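Local atomic coordinates of oxetanocin-like protein (PDB entry 1XX7), a protein that probably hydrolyses 2'-deoxyribonucleoside 5'-phosphates to deoxynucleosides and phosphate, as a homodimeric, metal-dependent enzyme of the HD-domain family. Residues A[39-44]-A[130-135]; A[69-74]-A[126-131]; A[73-78]-A[115-120]; A[80-85]-A[96-101]. All coordinates share one frame; numbering follows the deposited sequence.

Following the chain from the N terminus, helix 38-58 opens the widest loop, which contact 1 closes against helix 123-145. Helix 65-74 comes next and opens two further loops from overlapping stretches: contact 2 returns to helix 123-145, ending on a stretch that overlaps the one used by contact 1, while contact 3 closes earlier, on helix 111-119, inside the loop of contact 1. Contact 4 joins the end of helix 79-82 to helix 95-106 and is nested inside all three others. Contacts 1 and 3 bring together the four protein ligands of the nickel; contact 2 packs beside that site, and contact 4 lies further out.

Contact 1 (A[39-44]-A[130-135]); sequences ADHSYR and IADKLD. With NI (nickel (II) ion), chain G.
His41 reaches across to helix 123-145 and has both ring nitrogens engaged. With CG anti to the backbone N (chi1 164°), the imidazole swings off helix 38-58 toward the 130-135 side. Its NE2 binds the nickel at 2.2 Å, and Asp132 OD1, near the plane of the ring, binds the same ion at 2.0 Å. The 2.7 Å from His41 NE2 to Asp132 OD1 is therefore the spacing of two ligands on one metal. At the other corner of the ring, ND1 donates to Asp135 OD2 at 2.4 Å, a length so short that its exact value is doubtful. Asp135 is thus a second-shell residue: it probably limits rotation of the imidazole and helps keep NE2 directed at the nickel. His41 and Asp132 are the first and last members of the H...HD...D signature of HD domains, and His75 and Asp76 complete the metal site. One turn further along, Arg44 takes the other carboxylate oxygen. A bend at chi3 (65°) carries its long chain round to place NE 2.8 Å from Asp135 OD1, a salt bridge to the anti lone pair, with the oxygen tilted from the guanidinium plane. Weak bonds run from NH2 to the same OD1 and to the backbone O of Asp135, each 3.1 Å. A leucine at Arg44 would offer no N-H, and Asp135 would probably lose its charged mate on this chain and be freer to turn away from His41. Lys20 of the second subunit also salt-bridges Asp135 OD1, while Arg44 NH1 pairs with Glu142.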
loop_
_atom_site.group_PDB
_atom_site.type_symbol
_atom_site.label_atom_id
_atom_site.label_comp_id
_atom_site.label_asym_id
_atom_site.label_seq_id
_atom_site.Cartn_x
_atom_site.Cartn_y
_atom_site.Cartn_z
ATOM N N ALA A 39 2.927 11.323 -12.305
ATOM C CA ALA A 39 4.338 11.506 -12.556
ATOM C C ALA A 39 5.008 10.261 -13.129
ATOM O O ALA A 39 5.860 10.381 -13.992
ATOM C CB ALA A 39 5.015 11.914 -11.317
ATOM N N ASP A 40 4.660 9.088 -12.606
ATOM C CA ASP A 40 5.108 7.779 -13.132
ATOM C C ASP A 40 4.793 7.701 -14.644
ATOM O O ASP A 40 5.634 7.367 -15.481
ATOM C CB ASP A 40 4.356 6.637 -12.414
ATOM C CG ASP A 40 4.945 6.267 -11.052
ATOM O OD1 ASP A 40 6.214 6.375 -10.882
ATOM O OD2 ASP A 40 4.113 5.872 -10.148
ATOM N N HIS A 41 3.530 7.988 -14.938
ATOM C CA HIS A 41 2.997 8.014 -16.258
ATOM C C HIS A 41 3.722 8.998 -17.144
ATOM O O HIS A 41 4.140 8.635 -18.234
ATOM C CB HIS A 41 1.519 8.426 -16.180
ATOM C CG HIS A 41 0.957 8.841 -17.475
ATOM N ND1 HIS A 41 0.915 8.003 -18.563
ATOM C CD2 HIS A 41 0.423 10.017 -17.882
ATOM C CE1 HIS A 41 0.361 8.631 -19.584
ATOM N NE2 HIS A 41 0.041 9.846 -19.195
ATOM N N SER A 42 3.835 10.233 -16.660
ATOM C CA SER A 42 4.450 11.334 -17.383
ATOM C C SER A 42 5.929 11.170 -17.650
ATOM O O SER A 42 6.425 11.632 -18.705
ATOM C CB SER A 42 4.245 12.656 -16.646
ATOM O OG SER A 42 2.895 12.999 -16.598
ATOM N N TYR A 43 6.625 10.535 -16.712
ATOM C CA TYR A 43 7.990 10.092 -16.937
ATOM C C TYR A 43 8.137 9.201 -18.172
ATOM O O TYR A 43 9.034 9.441 -19.026
ATOM C CB TYR A 43 8.583 9.327 -15.742
ATOM C CG TYR A 43 9.895 8.766 -16.170
ATOM C CD1 TYR A 43 10.987 9.621 -16.379
ATOM C CD2 TYR A 43 10.027 7.464 -16.505
ATOM C CE1 TYR A 43 12.187 9.145 -16.863
ATOM C CE2 TYR A 43 11.245 6.965 -17.003
ATOM C CZ TYR A 43 12.311 7.836 -17.170
ATOM O OH TYR A 43 13.502 7.411 -17.669
ATOM N N ARG A 44 7.340 8.127 -18.248
ATOM C CA ARG A 44 7.488 7.186 -19.386
ATOM C C ARG A 44 6.973 7.773 -20.701
ATOM O O ARG A 44 7.475 7.416 -21.786
ATOM C CB ARG A 44 6.894 5.802 -19.138
ATOM C CG ARG A 44 7.516 4.776 -20.067
ATOM C CD ARG A 44 7.257 3.355 -19.712
ATOM N NE ARG A 44 5.848 3.034 -19.832
ATOM C CZ ARG A 44 5.324 1.830 -19.633
ATOM N NH1 ARG A 44 6.104 0.784 -19.400
ATOM N NH2 ARG A 44 4.018 1.671 -19.732
ATOM N N ILE A 130 0.657 10.206 -29.260
ATOM C CA ILE A 130 0.986 8.826 -29.494
ATOM C C ILE A 130 1.711 8.207 -28.290
ATOM O O ILE A 130 1.399 7.116 -27.886
ATOM C CB ILE A 130 1.798 8.662 -30.783
ATOM C CG1 ILE A 130 0.870 8.866 -31.977
ATOM C CG2 ILE A 130 2.389 7.234 -30.882
ATOM C CD1 ILE A 130 1.613 9.053 -33.280
ATOM N N ALA A 131 2.688 8.913 -27.749
ATOM C CA ALA A 131 3.479 8.406 -26.612
ATOM C C ALA A 131 2.602 8.173 -25.384
ATOM O O ALA A 131 2.761 7.227 -24.661
ATOM C CB ALA A 131 4.609 9.409 -26.275
ATOM N N ASP A 132 1.699 9.102 -25.151
ATOM C CA ASP A 132 0.788 9.044 -24.039
ATOM C C ASP A 132 -0.134 7.796 -24.055
ATOM O O ASP A 132 -0.304 7.086 -23.040
ATOM C CB ASP A 132 -0.025 10.320 -24.064
ATOM C CG ASP A 132 -0.926 10.437 -22.878
ATOM O OD1 ASP A 132 -0.437 10.623 -21.770
ATOM O OD2 ASP A 132 -2.136 10.316 -23.045
ATOM N N LYS A 133 -0.705 7.546 -25.230
ATOM C CA LYS A 133 -1.529 6.379 -25.471
ATOM C C LYS A 133 -0.751 5.103 -25.412
ATOM O O LYS A 133 -1.250 4.104 -24.910
ATOM C CB LYS A 133 -2.250 6.540 -26.812
ATOM C CG LYS A 133 -3.363 7.613 -26.710
ATOM C CD LYS A 133 -3.811 8.121 -28.060
ATOM C CE LYS A 133 -4.954 9.138 -27.919
ATOM N NZ LYS A 133 -5.941 8.687 -26.864
ATOM N N LEU A 134 0.479 5.118 -25.916
ATOM C CA LEU A 134 1.354 3.937 -25.819
ATOM C C LEU A 134 1.747 3.586 -24.386
ATOM O O LEU A 134 1.779 2.430 -24.039
ATOM C CB LEU A 134 2.595 4.108 -26.672
ATOM C CG LEU A 134 2.314 4.127 -28.184
ATOM C CD1 LEU A 134 3.630 4.185 -28.920
ATOM C CD2 LEU A 134 1.495 2.942 -28.641
ATOM N N ASP A 135 2.069 4.588 -23.571
ATOM C CA ASP A 135 2.341 4.348 -22.175
ATOM C C ASP A 135 1.130 3.631 -21.500
ATOM O O ASP A 135 1.309 2.642 -20.809
ATOM C CB ASP A 135 2.615 5.647 -21.441
ATOM C CG ASP A 135 2.689 5.447 -19.950
ATOM O OD1 ASP A 135 3.647 4.786 -19.464
ATOM O OD2 ASP A 135 1.769 5.923 -19.274
HETATM NI NI NI G . -0.886 11.667 -20.097
#

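Contact 2 (A[69-74]-A[126-131]); sequences LKIAII and QLVKIA
Ala72 and Val128 mark the nearest approach of the two helical backbones, with 5.9 Å between their CA atoms, a separation that suits small residues. Val128 points straight across from helix 123-145 and divides its two methyl groups between neighbouring residues of helix 65-74. CG2 meets CG2 of Ile71 at 3.7 Å, methyl against methyl. CG1, which stands anti to the backbone N (chi1 -178°), is directed at Ala72, lying 3.8 Å from its CA and 4.1 Å from its CB. The same CG1 is also 3.9 Å from Ile71 CG2, so the isoleucine methyl touches both arms of the valine fork. Ile71 thus uses its short branch here, the one opposite its own backbone N. Alanine suits position 72 because a single methyl lets the valine come down onto the backbone beside it. An alanine in place of Val128 would remove both fork methyls and would probably open a gap facing Ile71 CG2 and the CA of Ala72. All three side chains are buried and apolar, and the contact is one of shape alone. Tyr117 of helix 111-119 packs on both Ile71 and Val128, while Thr49 of helix 38-58 touches Ala72. The side chain of Val128 lies about 7 Å from the nickel, which places this packing in the all-helical core that surrounds the metal site of an HD domain.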
loop_
_atom_site.group_PDB
_atom_site.type_symbol
_atom_site.label_atom_id
_atom_site.label_comp_id
_atom_site.label_asym_id
_atom_site.label_seq_id
_atom_site.Cartn_x
_atom_site.Cartn_y
_atom_site.Cartn_z
ATOM N N LEU A 69 9.784 17.175 -26.057
ATOM C CA LEU A 69 10.100 16.846 -24.674
ATOM C C LEU A 69 9.496 17.847 -23.718
ATOM O O LEU A 69 8.952 17.438 -22.662
ATOM C CB LEU A 69 11.613 16.709 -24.442
ATOM C CG LEU A 69 12.327 15.696 -25.333
ATOM C CD1 LEU A 69 13.874 15.744 -25.096
ATOM C CD2 LEU A 69 11.773 14.312 -25.131
ATOM N N LYS A 70 9.502 19.138 -24.049
ATOM C CA LYS A 70 8.825 20.090 -23.150
ATOM C C LYS A 70 7.328 19.753 -23.032
ATOM O O LYS A 70 6.753 19.807 -21.954
ATOM C CB LYS A 70 8.954 21.527 -23.613
ATOM C CG LYS A 70 10.309 22.163 -23.539
ATOM C CD LYS A 70 10.224 23.584 -24.066
ATOM C CE LYS A 70 11.555 24.281 -24.066
ATOM N NZ LYS A 70 11.417 25.790 -24.215
ATOM N N ILE A 71 6.711 19.396 -24.153
ATOM C CA ILE A 71 5.273 19.091 -24.173
ATOM C C ILE A 71 4.964 17.858 -23.324
ATOM O O ILE A 71 4.010 17.858 -22.580
ATOM C CB ILE A 71 4.751 18.855 -25.613
ATOM C CG1 ILE A 71 4.792 20.156 -26.438
ATOM C CG2 ILE A 71 3.332 18.236 -25.591
ATOM C CD1 ILE A 71 4.625 19.934 -27.957
ATOM N N ALA A 72 5.779 16.815 -23.482
ATOM C CA ALA A 72 5.638 15.589 -22.741
ATOM C C ALA A 72 5.703 15.807 -21.205
ATOM O O ALA A 72 4.946 15.198 -20.460
ATOM C CB ALA A 72 6.696 14.630 -23.164
ATOM N N ILE A 73 6.606 16.686 -20.791
ATOM C CA ILE A 73 6.799 17.084 -19.416
ATOM C C ILE A 73 5.629 17.852 -18.855
ATOM O O ILE A 73 5.184 17.559 -17.731
ATOM C CB ILE A 73 8.113 17.877 -19.227
ATOM C CG1 ILE A 73 9.294 16.954 -19.430
ATOM C CG2 ILE A 73 8.204 18.472 -17.793
ATOM C CD1 ILE A 73 10.584 17.700 -19.702
ATOM N N ILE A 74 5.092 18.795 -19.615
ATOM C CA ILE A 74 4.005 19.642 -19.073
ATOM C C ILE A 74 2.601 19.068 -19.338
ATOM O O ILE A 74 1.631 19.556 -18.806
ATOM C CB ILE A 74 4.118 21.106 -19.557
ATOM C CG1 ILE A 74 3.988 21.216 -21.078
ATOM C CG2 ILE A 74 5.492 21.716 -19.109
ATOM C CD1 ILE A 74 2.607 21.303 -21.604
ATOM N N GLN A 126 1.134 15.562 -32.137
ATOM C CA GLN A 126 0.773 14.193 -32.487
ATOM C C GLN A 126 1.705 13.176 -31.866
ATOM O O GLN A 126 1.262 12.090 -31.428
ATOM C CB GLN A 126 0.866 13.972 -33.992
ATOM C CG GLN A 126 -0.093 14.747 -34.851
ATOM C CD GLN A 126 0.206 14.482 -36.324
ATOM O OE1 GLN A 126 0.282 13.330 -36.749
ATOM N NE2 GLN A 126 0.359 15.532 -37.088
ATOM N N LEU A 127 3.003 13.480 -31.909
ATOM C CA LEU A 127 4.016 12.600 -31.328
ATOM C C LEU A 127 3.776 12.316 -29.810
ATOM O O LEU A 127 3.893 11.186 -29.374
ATOM C CB LEU A 127 5.438 13.154 -31.544
ATOM C CG LEU A 127 6.570 12.323 -30.894
ATOM C CD1 LEU A 127 6.568 10.890 -31.336
ATOM C CD2 LEU A 127 7.932 12.956 -31.186
ATOM N N VAL A 128 3.473 13.355 -29.044
ATOM C CA VAL A 128 3.284 13.203 -27.615
ATOM C C VAL A 128 1.945 12.529 -27.314
ATOM O O VAL A 128 1.861 11.752 -26.369
ATOM C CB VAL A 128 3.416 14.543 -26.860
ATOM C CG1 VAL A 128 3.248 14.309 -25.381
ATOM C CG2 VAL A 128 4.791 15.173 -27.108
ATOM N N LYS A 129 0.917 12.809 -28.116
ATOM C CA LYS A 129 -0.333 12.052 -28.037
ATOM C C LYS A 129 -0.166 10.544 -28.286
ATOM O O LYS A 129 -0.763 9.684 -27.591
ATOM C CB LYS A 129 -1.385 12.637 -29.012
ATOM C CG LYS A 129 -2.843 12.153 -28.750
ATOM C CD LYS A 129 -3.488 12.740 -27.465
ATOM C CE LYS A 129 -4.083 14.137 -27.750
ATOM N NZ LYS A 129 -4.686 14.889 -26.594
ATOM N N ILE A 130 0.657 10.206 -29.260
ATOM C CA ILE A 130 0.986 8.826 -29.494
ATOM C C ILE A 130 1.711 8.207 -28.290
ATOM O O ILE A 130 1.399 7.116 -27.886
ATOM C CB ILE A 130 1.798 8.662 -30.783
ATOM C CG1 ILE A 130 0.870 8.866 -31.977
ATOM C CG2 ILE A 130 2.389 7.234 -30.882
ATOM C CD1 ILE A 130 1.613 9.053 -33.280
ATOM N N ALA A 131 2.688 8.913 -27.749
ATOM C CA ALA A 131 3.479 8.406 -26.612
ATOM C C ALA A 131 2.602 8.173 -25.384
ATOM O O ALA A 131 2.761 7.227 -24.661
ATOM C CB ALA A 131 4.609 9.409 -26.275
#

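Contact 3 (A[73-78]-A[115-120]); sequences IIHDLG and EEYSKA. With NI (nickel (II) ion), chain G.
His75 lays two parts of itself on the Tyr117 ring: its CB sits above the middle of one face, while its imidazole slants down toward the phenol end. The CB makes a CH-pi contact, 3.9 Å from the ring centroid and only 13° off the normal. CD2 comes down 3.4 Å from Tyr117 CZ, nearer the rim. The two rings meet obliquely, their planes 57° apart. Behind this lies an uncommon torsion: CG of His75 sits between its backbone N and carbonyl carbon (chi1 89°), which turns the imidazole along the tyrosine. The nickel is bound by NE2 at 2.3 Å and, from the next residue, by Asp76 OD2 at 2.1 Å. These two are the adjacent His-Asp pair that gives the HD domain its name; His41 and Asp132 supply the other protein ligands. A type I turn from Ile74 to Leu77, closed by Leu77 N to Ile74 O at 3.0 Å, has the two ligands as its central residues. ND1 of His75 is hydrogen-bonded to the backbone O of Ala72, so the imidazole is held at both nitrogens as well as packed against the phenol. An aromatic residue suits this place because its flat face can take the histidine from CB to CD2. The Tyr117 ring also makes a cation-pi interaction with Lys129 of helix 123-145.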
loop_
_atom_site.group_PDB
_atom_site.type_symbol
_atom_site.label_atom_id
_atom_site.label_comp_id
_atom_site.label_asym_id
_atom_site.label_seq_id
_atom_site.Cartn_x
_atom_site.Cartn_y
_atom_site.Cartn_z
ATOM N N ILE A 73 6.606 16.686 -20.791
ATOM C CA ILE A 73 6.799 17.084 -19.416
ATOM C C ILE A 73 5.629 17.852 -18.855
ATOM O O ILE A 73 5.184 17.559 -17.731
ATOM C CB ILE A 73 8.113 17.877 -19.227
ATOM C CG1 ILE A 73 9.294 16.954 -19.430
ATOM C CG2 ILE A 73 8.204 18.472 -17.793
ATOM C CD1 ILE A 73 10.584 17.700 -19.702
ATOM N N ILE A 74 5.092 18.795 -19.615
ATOM C CA ILE A 74 4.005 19.642 -19.073
ATOM C C ILE A 74 2.601 19.068 -19.338
ATOM O O ILE A 74 1.631 19.556 -18.806
ATOM C CB ILE A 74 4.118 21.106 -19.557
ATOM C CG1 ILE A 74 3.988 21.216 -21.078
ATOM C CG2 ILE A 74 5.492 21.716 -19.109
ATOM C CD1 ILE A 74 2.607 21.303 -21.604
ATOM N N HIS A 75 2.490 18.011 -20.140
ATOM C CA HIS A 75 1.190 17.709 -20.730
ATOM C C HIS A 75 0.069 17.333 -19.727
ATOM O O HIS A 75 -1.102 17.636 -19.979
ATOM C CB HIS A 75 1.330 16.700 -21.843
ATOM C CG HIS A 75 1.235 15.294 -21.385
ATOM N ND1 HIS A 75 2.292 14.633 -20.810
ATOM C CD2 HIS A 75 0.193 14.435 -21.373
ATOM C CE1 HIS A 75 1.909 13.420 -20.459
ATOM N NE2 HIS A 75 0.646 13.265 -20.804
ATOM N N ASP A 76 0.428 16.728 -18.588
ATOM C CA ASP A 76 -0.541 16.368 -17.553
ATOM C C ASP A 76 -0.298 17.146 -16.259
ATOM O O ASP A 76 -0.894 16.828 -15.235
ATOM C CB ASP A 76 -0.491 14.871 -17.277
ATOM C CG ASP A 76 -1.250 14.061 -18.310
ATOM O OD1 ASP A 76 -1.957 14.647 -19.130
ATOM O OD2 ASP A 76 -1.153 12.818 -18.309
ATOM N N LEU A 77 0.512 18.208 -16.326
ATOM C CA LEU A 77 0.839 18.988 -15.148
ATOM C C LEU A 77 -0.368 19.753 -14.553
ATOM O O LEU A 77 -0.418 19.996 -13.339
ATOM C CB LEU A 77 1.948 19.958 -15.496
ATOM C CG LEU A 77 2.659 20.708 -14.379
ATOM C CD1 LEU A 77 3.032 19.803 -13.145
ATOM C CD2 LEU A 77 3.899 21.350 -15.006
ATOM N N GLY A 78 -1.337 20.104 -15.408
ATOM C CA GLY A 78 -2.605 20.664 -14.958
ATOM C C GLY A 78 -3.410 19.741 -14.033
ATOM O O GLY A 78 -4.285 20.211 -13.283
ATOM N N GLU A 115 -1.773 23.502 -25.593
ATOM C CA GLU A 115 -2.682 23.580 -26.762
ATOM C C GLU A 115 -2.240 22.605 -27.848
ATOM O O GLU A 115 -3.082 21.898 -28.417
ATOM C CB GLU A 115 -2.806 25.019 -27.339
ATOM N N GLU A 116 -0.930 22.557 -28.138
ATOM C CA GLU A 116 -0.424 21.652 -29.166
ATOM C C GLU A 116 -0.707 20.204 -28.803
ATOM O O GLU A 116 -1.025 19.367 -29.671
ATOM C CB GLU A 116 1.089 21.802 -29.372
ATOM C CG GLU A 116 1.482 22.877 -30.377
ATOM C CD GLU A 116 2.918 22.801 -30.826
ATOM O OE1 GLU A 116 3.380 21.779 -31.371
ATOM O OE2 GLU A 116 3.570 23.819 -30.704
ATOM N N TYR A 117 -0.512 19.886 -27.525
ATOM C CA TYR A 117 -0.765 18.531 -27.043
ATOM C C TYR A 117 -2.276 18.248 -27.216
ATOM O O TYR A 117 -2.666 17.221 -27.837
ATOM C CB TYR A 117 -0.323 18.320 -25.572
ATOM C CG TYR A 117 -0.757 16.968 -25.071
ATOM C CD1 TYR A 117 -0.132 15.835 -25.528
ATOM C CD2 TYR A 117 -1.854 16.819 -24.223
ATOM C CE1 TYR A 117 -0.512 14.615 -25.141
ATOM C CE2 TYR A 117 -2.271 15.531 -23.820
ATOM C CZ TYR A 117 -1.578 14.448 -24.308
ATOM O OH TYR A 117 -1.889 13.156 -23.968
ATOM N N SER A 118 -3.105 19.140 -26.686
ATOM C CA SER A 118 -4.538 18.847 -26.653
ATOM C C SER A 118 -5.128 18.809 -28.073
ATOM O O SER A 118 -5.885 17.939 -28.393
ATOM C CB SER A 118 -5.314 19.771 -25.692
ATOM O OG SER A 118 -4.935 21.107 -25.825
ATOM N N LYS A 119 -4.695 19.683 -28.952
ATOM C CA LYS A 119 -5.182 19.648 -30.326
ATOM C C LYS A 119 -4.612 18.488 -31.107
ATOM O O LYS A 119 -5.321 17.903 -31.939
ATOM C CB LYS A 119 -4.859 20.971 -31.003
ATOM C CG LYS A 119 -5.654 22.143 -30.444
ATOM C CD LYS A 119 -7.115 22.079 -30.888
ATOM C CE LYS A 119 -7.816 23.456 -30.736
ATOM N N ALA A 120 -3.342 18.150 -30.837
ATOM C CA ALA A 120 -2.616 17.072 -31.510
ATOM C C ALA A 120 -2.633 17.194 -33.039
ATOM O O ALA A 120 -2.864 16.217 -33.778
ATOM C CB ALA A 120 -3.130 15.745 -31.075
HETATM NI NI NI G . -0.886 11.667 -20.097
#

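Contact 4 (A[80-85]-A[96-101]); sequences AIITDL and EEAEAK
Ile82 presses its ethyl arm onto the backbone of helix 95-106 at Ala98 and Glu99, and this small patch is the close-packed part of the contact. CG1 lies 3.8 Å from the backbone O of Ala98 and 4.0 Å from the N of Glu99. The terminal methyl, CD1, turns (chi2 -51°) to rest 4.0 Å from Ala98 CB. Alanine fits here, since a bulkier side chain could stand between Ile82 and the peptide it rests on. Glu99 contributes carbon rather than charge, its CG being 4.4 Å from Ile82 CG1. The packing thins rapidly away from this point. Leu85 and Asp84 stand back from the facing helix, and the Asp84 OD1 to Glu99 OE2 distance is 5.8 Å, without direct contact between the two acids. On the outer side of helix 95-106, Glu97 is exposed, a natural place for a charged residue. Helix 79-82 ends at Ile82: Thr83 takes a positive phi (68°), and the chain continues as a loop through Leu85. Around this pair, Leu15 of helix 10-18 packs on Ala80 and Ile81, and Phe114 of helix 111-119 covers Glu99 and Ala100. A third subunit adds Leu93 against Ala98 and a hydrogen bond from its Ser88 OG to the backbone O of Ile81, so the short helix 79-82 is lodged between helices 10-18 and 95-106 at a subunit boundary.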
loop_
_atom_site.group_PDB
_atom_site.type_symbol
_atom_site.label_atom_id
_atom_site.label_comp_id
_atom_site.label_asym_id
_atom_site.label_seq_id
_atom_site.Cartn_x
_atom_site.Cartn_y
_atom_site.Cartn_z
ATOM N N ALA A 80 -2.094 18.272 -11.520
ATOM C CA ALA A 80 -1.660 18.644 -10.191
ATOM C C ALA A 80 -2.729 19.427 -9.458
ATOM O O ALA A 80 -2.864 19.306 -8.257
ATOM C CB ALA A 80 -0.338 19.457 -10.239
ATOM N N ILE A 81 -3.493 20.201 -10.202
ATOM C CA ILE A 81 -4.621 21.008 -9.695
ATOM C C ILE A 81 -5.996 20.321 -9.852
ATOM O O ILE A 81 -6.801 20.287 -8.928
ATOM C CB ILE A 81 -4.569 22.392 -10.429
ATOM C CG1 ILE A 81 -3.128 22.928 -10.314
ATOM C CG2 ILE A 81 -5.592 23.356 -9.893
ATOM C CD1 ILE A 81 -2.954 24.365 -10.488
ATOM N N ILE A 82 -6.225 19.738 -11.020
ATOM C CA ILE A 82 -7.537 19.200 -11.427
ATOM C C ILE A 82 -7.726 17.721 -11.038
ATOM O O ILE A 82 -8.864 17.251 -10.955
ATOM C CB ILE A 82 -7.709 19.345 -12.967
ATOM C CG1 ILE A 82 -7.716 20.828 -13.397
ATOM C CG2 ILE A 82 -8.955 18.584 -13.502
ATOM C CD1 ILE A 82 -8.685 21.723 -12.613
ATOM N N THR A 83 -6.609 17.026 -10.760
ATOM C CA THR A 83 -6.532 15.546 -10.664
ATOM C C THR A 83 -6.741 14.907 -12.034
ATOM O O THR A 83 -7.055 15.583 -13.000
ATOM C CB THR A 83 -7.518 14.888 -9.640
ATOM O OG1 THR A 83 -8.870 14.919 -10.151
ATOM C CG2 THR A 83 -7.437 15.605 -8.306
ATOM N N ASP A 84 -6.519 13.595 -12.088
ATOM C CA ASP A 84 -6.662 12.836 -13.288
ATOM C C ASP A 84 -8.143 12.376 -13.379
ATOM O O ASP A 84 -8.507 11.341 -12.868
ATOM C CB ASP A 84 -5.705 11.635 -13.242
ATOM C CG ASP A 84 -5.750 10.806 -14.496
ATOM O OD1 ASP A 84 -6.123 11.346 -15.554
ATOM O OD2 ASP A 84 -5.452 9.605 -14.426
ATOM N N LEU A 85 -8.982 13.155 -14.033
ATOM C CA LEU A 85 -10.386 12.810 -14.145
ATOM C C LEU A 85 -10.570 11.562 -15.029
ATOM O O LEU A 85 -10.061 11.499 -16.162
ATOM C CB LEU A 85 -11.208 13.998 -14.647
ATOM C CG LEU A 85 -11.123 15.209 -13.715
ATOM C CD1 LEU A 85 -11.898 16.400 -14.283
ATOM C CD2 LEU A 85 -11.610 14.877 -12.326
ATOM N N GLU A 96 -10.160 18.804 -20.351
ATOM C CA GLU A 96 -9.118 19.492 -21.104
ATOM C C GLU A 96 -9.188 20.992 -20.880
ATOM O O GLU A 96 -8.166 21.641 -20.648
ATOM C CB GLU A 96 -9.212 19.174 -22.595
ATOM N N GLU A 97 -10.408 21.520 -20.908
ATOM C CA GLU A 97 -10.645 22.921 -20.645
ATOM C C GLU A 97 -10.179 23.336 -19.244
ATOM O O GLU A 97 -9.540 24.367 -19.077
ATOM C CB GLU A 97 -12.126 23.236 -20.827
ATOM C CG GLU A 97 -12.517 24.665 -20.400
ATOM C CD GLU A 97 -14.028 24.847 -20.178
ATOM O OE1 GLU A 97 -14.843 24.047 -20.737
ATOM O OE2 GLU A 97 -14.388 25.809 -19.443
ATOM N N ALA A 98 -10.503 22.528 -18.240
ATOM C CA ALA A 98 -10.157 22.856 -16.847
ATOM C C ALA A 98 -8.632 22.763 -16.618
ATOM O O ALA A 98 -8.050 23.602 -15.909
ATOM C CB ALA A 98 -10.930 21.965 -15.879
ATOM N N GLU A 99 -7.980 21.792 -17.253
ATOM C CA GLU A 99 -6.484 21.691 -17.192
ATOM C C GLU A 99 -5.812 22.894 -17.851
ATOM O O GLU A 99 -4.823 23.415 -17.324
ATOM C CB GLU A 99 -5.950 20.409 -17.853
ATOM C CG GLU A 99 -6.256 19.100 -17.125
ATOM C CD GLU A 99 -5.544 17.864 -17.769
ATOM O OE1 GLU A 99 -4.401 17.981 -18.267
ATOM O OE2 GLU A 99 -6.128 16.759 -17.742
ATOM N N ALA A 100 -6.346 23.335 -19.002
ATOM C CA ALA A 100 -5.765 24.464 -19.728
ATOM C C ALA A 100 -5.865 25.717 -18.887
ATOM O O ALA A 100 -4.896 26.479 -18.805
ATOM C CB ALA A 100 -6.440 24.666 -21.099
ATOM N N LYS A 101 -7.016 25.911 -18.229
ATOM C CA LYS A 101 -7.203 27.036 -17.340
ATOM C C LYS A 101 -6.247 26.987 -16.144
ATOM O O LYS A 101 -5.675 28.012 -15.758
ATOM C CB LYS A 101 -8.639 27.127 -16.836
ATOM C CG LYS A 101 -9.629 27.685 -17.800
#